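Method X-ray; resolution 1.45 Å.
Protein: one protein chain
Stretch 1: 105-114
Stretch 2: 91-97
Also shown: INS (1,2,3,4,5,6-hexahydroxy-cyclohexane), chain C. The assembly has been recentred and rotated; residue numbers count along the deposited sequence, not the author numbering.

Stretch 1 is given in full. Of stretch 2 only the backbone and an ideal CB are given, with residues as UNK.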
# COMPACT_ATOMS: atom_id res chain seq x y z
N ALA A 105 -21.47 4.12 -0.95
CA ALA A 105 -20.42 3.13 -1.16
C ALA A 105 -19.49 3.68 -2.23
O ALA A 105 -19.90 3.93 -3.37
CB ALA A 105 -21.02 1.82 -1.62
N VAL A 106 -18.24 3.91 -1.86
CA VAL A 106 -17.26 4.44 -2.79
C VAL A 106 -16.58 3.29 -3.51
O VAL A 106 -15.99 2.42 -2.87
CB VAL A 106 -16.22 5.28 -2.06
CG1 VAL A 106 -15.13 5.71 -3.03
CG2 VAL A 106 -16.88 6.47 -1.44
N PRO A 107 -16.65 3.29 -4.85
CA PRO A 107 -15.98 2.22 -5.60
C PRO A 107 -14.47 2.29 -5.35
O PRO A 107 -13.95 3.37 -5.17
CB PRO A 107 -16.30 2.53 -7.07
CG PRO A 107 -17.30 3.60 -7.07
CD PRO A 107 -17.30 4.28 -5.74
N HIS A 108 -13.83 1.13 -5.36
CA HIS A 108 -12.45 0.99 -4.92
C HIS A 108 -11.67 0.08 -5.85
O HIS A 108 -12.11 -1.02 -6.17
CB HIS A 108 -12.41 0.40 -3.52
CG HIS A 108 -11.03 0.11 -3.06
ND1 HIS A 108 -10.09 1.10 -2.89
CD2 HIS A 108 -10.39 -1.06 -2.81
CE1 HIS A 108 -8.94 0.56 -2.54
NE2 HIS A 108 -9.09 -0.74 -2.48
N VAL A 109 -10.51 0.56 -6.30
CA VAL A 109 -9.55 -0.24 -7.07
C VAL A 109 -8.31 -0.43 -6.20
O VAL A 109 -7.64 0.53 -5.84
CB VAL A 109 -9.12 0.45 -8.38
CG1 VAL A 109 -8.17 -0.45 -9.16
CG2 VAL A 109 -10.35 0.77 -9.22
N GLY A 110 -8.00 -1.67 -5.86
CA GLY A 110 -6.83 -1.92 -5.03
C GLY A 110 -6.46 -3.38 -5.03
O GLY A 110 -7.09 -4.18 -5.67
N ALA A 111 -5.41 -3.71 -4.29
CA ALA A 111 -5.09 -5.10 -4.06
C ALA A 111 -6.01 -5.70 -3.03
O ALA A 111 -6.54 -4.99 -2.16
CB ALA A 111 -3.65 -5.22 -3.58
N ASP A 112 -6.16 -7.01 -3.11
CA ASP A 112 -6.80 -7.81 -2.06
C ASP A 112 -5.79 -7.94 -0.94
O ASP A 112 -4.96 -8.84 -0.95
CB ASP A 112 -7.19 -9.20 -2.58
CG ASP A 112 -7.93 -10.03 -1.55
OD1 ASP A 112 -7.95 -9.66 -0.35
OD2 ASP A 112 -8.48 -11.08 -1.95
N ASN A 113 -5.90 -7.02 0.01
CA ASN A 113 -4.87 -6.92 1.03
C ASN A 113 -4.97 -7.97 2.12
O ASN A 113 -3.95 -8.36 2.71
CB ASN A 113 -4.82 -5.50 1.59
CG ASN A 113 -4.05 -4.55 0.68
OD1 ASN A 113 -2.90 -4.84 0.32
ND2 ASN A 113 -4.69 -3.46 0.25
N VAL A 114 -6.19 -8.45 2.37
CA VAL A 114 -6.35 -9.61 3.24
C VAL A 114 -5.63 -10.82 2.65
O VAL A 114 -4.87 -11.51 3.34
CB VAL A 114 -7.83 -9.96 3.50
CG1 VAL A 114 -7.91 -11.24 4.36
CG2 VAL A 114 -8.58 -8.80 4.17
N UNK A 91 -18.04 12.32 -9.06
CA UNK A 91 -17.81 10.89 -8.87
C UNK A 91 -16.47 10.68 -8.16
O UNK A 91 -15.48 11.35 -8.45
CB UNK A 91 -17.83 10.15 -10.21
N UNK A 92 -16.47 9.76 -7.22
CA UNK A 92 -15.28 9.42 -6.45
C UNK A 92 -14.94 7.94 -6.59
O UNK A 92 -15.81 7.06 -6.45
CB UNK A 92 -15.48 9.78 -4.98
N UNK A 93 -13.67 7.67 -6.86
CA UNK A 93 -13.16 6.31 -6.84
C UNK A 93 -11.87 6.29 -5.99
O UNK A 93 -11.05 7.21 -6.08
CB UNK A 93 -12.90 5.80 -8.26
N UNK A 94 -11.73 5.28 -5.15
CA UNK A 94 -10.53 5.17 -4.34
C UNK A 94 -9.53 4.24 -5.01
O UNK A 94 -9.90 3.36 -5.79
CB UNK A 94 -10.87 4.67 -2.93
N UNK A 95 -8.26 4.47 -4.72
CA UNK A 95 -7.18 3.63 -5.22
C UNK A 95 -6.24 3.27 -4.07
O UNK A 95 -5.99 4.09 -3.18
CB UNK A 95 -6.42 4.34 -6.34
N UNK A 96 -5.77 2.02 -4.10
CA UNK A 96 -4.82 1.45 -3.13
C UNK A 96 -5.41 1.11 -1.78
O UNK A 96 -5.24 -0.00 -1.26
CB UNK A 96 -3.66 2.43 -2.92
N UNK A 97 -6.08 2.09 -1.19
CA UNK A 97 -6.86 1.86 0.05
C UNK A 97 -8.24 2.48 -0.12
O UNK A 97 -8.44 3.41 -0.93
CB UNK A 97 -6.15 2.45 1.27
C1 INS C . 0.52 0.69 -0.17
C2 INS C . 1.97 0.36 -0.18
C3 INS C . 2.73 1.48 0.47
C4 INS C . 2.28 1.66 1.89
C5 INS C . 0.85 2.03 1.93
C6 INS C . 0.00 1.00 1.22
O1 INS C . -0.22 -0.36 -0.74
O2 INS C . 2.18 -0.85 0.49
O3 INS C . 4.12 1.26 0.41
O4 INS C . 3.06 2.61 2.55
O5 INS C . 0.45 2.19 3.26
O6 INS C . -1.36 1.33 1.27

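The strand that begins at 91 runs parallel to strand 108-111, with 5° between their directions. Backbone hydrogen bonds fix the register.

Position 91 lies before the paired region. Its CA-to-CB bond points sideways, and nothing of stretch 1 comes within 5.5 Å of the ideal CB. Stretch 1 therefore sets no preference. The residue is Ala91, which makes no contact.

At position 92 phi/psi of -122/132 is extended, and CA-to-CB points sideways. The ideal CB is 4.5 Å from Val106 CG1, so the neighbour is apolar. Valine, isoleucine, leucine or threonine would suit. The residue is Val92. Val92 CG1 packs 3.9 Å from Val106 CG1, and Val92 O lies 3.2 Å from Pro107 CD.

Position 93 is also extended, with CB directed sideways. The ideal CB is 4.1 Å from Pro107 O, but that carbonyl is already taken by the backbone N of position 94. What remains for a side chain is the Pro107 ring and the methyls of Val109. A medium or long aliphatic chain fits. The residue is Ile93, with both chi angles t. Ile93 CD1 reaches to 3.8 Å from Val109 CG2, and Ile93 CG1 lies 4.3 Å from Pro107 CB. Ile93 CA also makes a CA-H...O contact with Pro107 O at 3.5 Å.

Position 94 pairs with His108, and both side chains lie on the same face of the sheet. The ideal CB is 3.7 Å from His108 ND1, 4.0 Å from Pro107 O and 4.4 Å from Val106 CG1. A short polar group is favoured: serine or threonine, perhaps cysteine. The residue is Ser94, chi1 p. His108 ND1 donates to Ser94 OG at 2.7 Å. Water 1 accepts from Ser94 OG at 2.7 Å and donates to Val106 O at 2.8 Å. Both backbone groups pair with stretch 1: Ser94 N donates to Pro107 O and Val109 N to Ser94 O, each at 2.9 Å and nearly linear.

Position 95 pairs with Val109 on the other face. The ideal CB is 4.0 Å from Val109 O, and the Val109 methyls are farther off. The extended backbone suits a beta-branched residue, but stretch 1 sets little preference. The residue is Val95, chi1 p. Its backbone makes the closer approach, a CA-H...O contact from Val95 CA to Val109 O at 3.2 Å.

At position 96 phi is positive (75/-52), which glycine, asparagine or aspartate tolerate most readily. CA-to-CB points away from stretch 1, and INS lies on that side; its hydroxyls favour a polar acceptor. The residue is Asp96. INS O1 donates to Asp96 OD1 at 2.6 Å and INS O6 to Asp96 OD2 at 2.5 Å. Asp96 N donates to Val109 O at 3.0 Å. Waters 2 and 3 link Asp96 O to Ala111, and water 3 also to His108 NE2.

At position 97 CB again points away, with the ideal CB 5.1 Å from His108 CE1. A long polar chain could reach the ligand. The residue is Arg97. Arg97 NH2 donates to INS O6 at 2.9 Å, and Arg97 NE forms a salt bridge with Asp96 OD2 at 2.9 Å.

Stretch 2 (91-97) AVISVDR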
# COMPACT_ATOMS: atom_id res chain seq x y z
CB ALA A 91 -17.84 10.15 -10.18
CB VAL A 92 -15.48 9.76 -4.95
CG1 VAL A 92 -14.24 9.39 -4.10
CG2 VAL A 92 -15.83 11.25 -4.78
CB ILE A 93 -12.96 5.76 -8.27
CG1 ILE A 93 -12.58 4.28 -8.27
CG2 ILE A 93 -11.97 6.61 -9.02
CD1 ILE A 93 -12.76 3.63 -9.64
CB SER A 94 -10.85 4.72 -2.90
OG SER A 94 -11.44 3.42 -2.89
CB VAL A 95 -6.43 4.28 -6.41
CG1 VAL A 95 -5.58 5.46 -5.95
CG2 VAL A 95 -5.52 3.23 -7.11
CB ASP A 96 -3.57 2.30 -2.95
CG ASP A 96 -2.61 1.65 -1.97
OD1 ASP A 96 -1.99 0.63 -2.35
OD2 ASP A 96 -2.53 2.13 -0.83
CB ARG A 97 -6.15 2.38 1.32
CG ARG A 97 -6.08 3.91 1.48
CD ARG A 97 -5.07 4.55 0.56
NE ARG A 97 -3.71 4.13 0.90
CZ ARG A 97 -2.98 4.60 1.92
NH1 ARG A 97 -3.43 5.58 2.70
NH2 ARG A 97 -1.78 4.09 2.16
O HOH W 1 -13.67 2.92 -1.41
O HOH W 2 -3.55 -2.16 -2.28
O HOH W 3 -6.94 -2.26 -1.54
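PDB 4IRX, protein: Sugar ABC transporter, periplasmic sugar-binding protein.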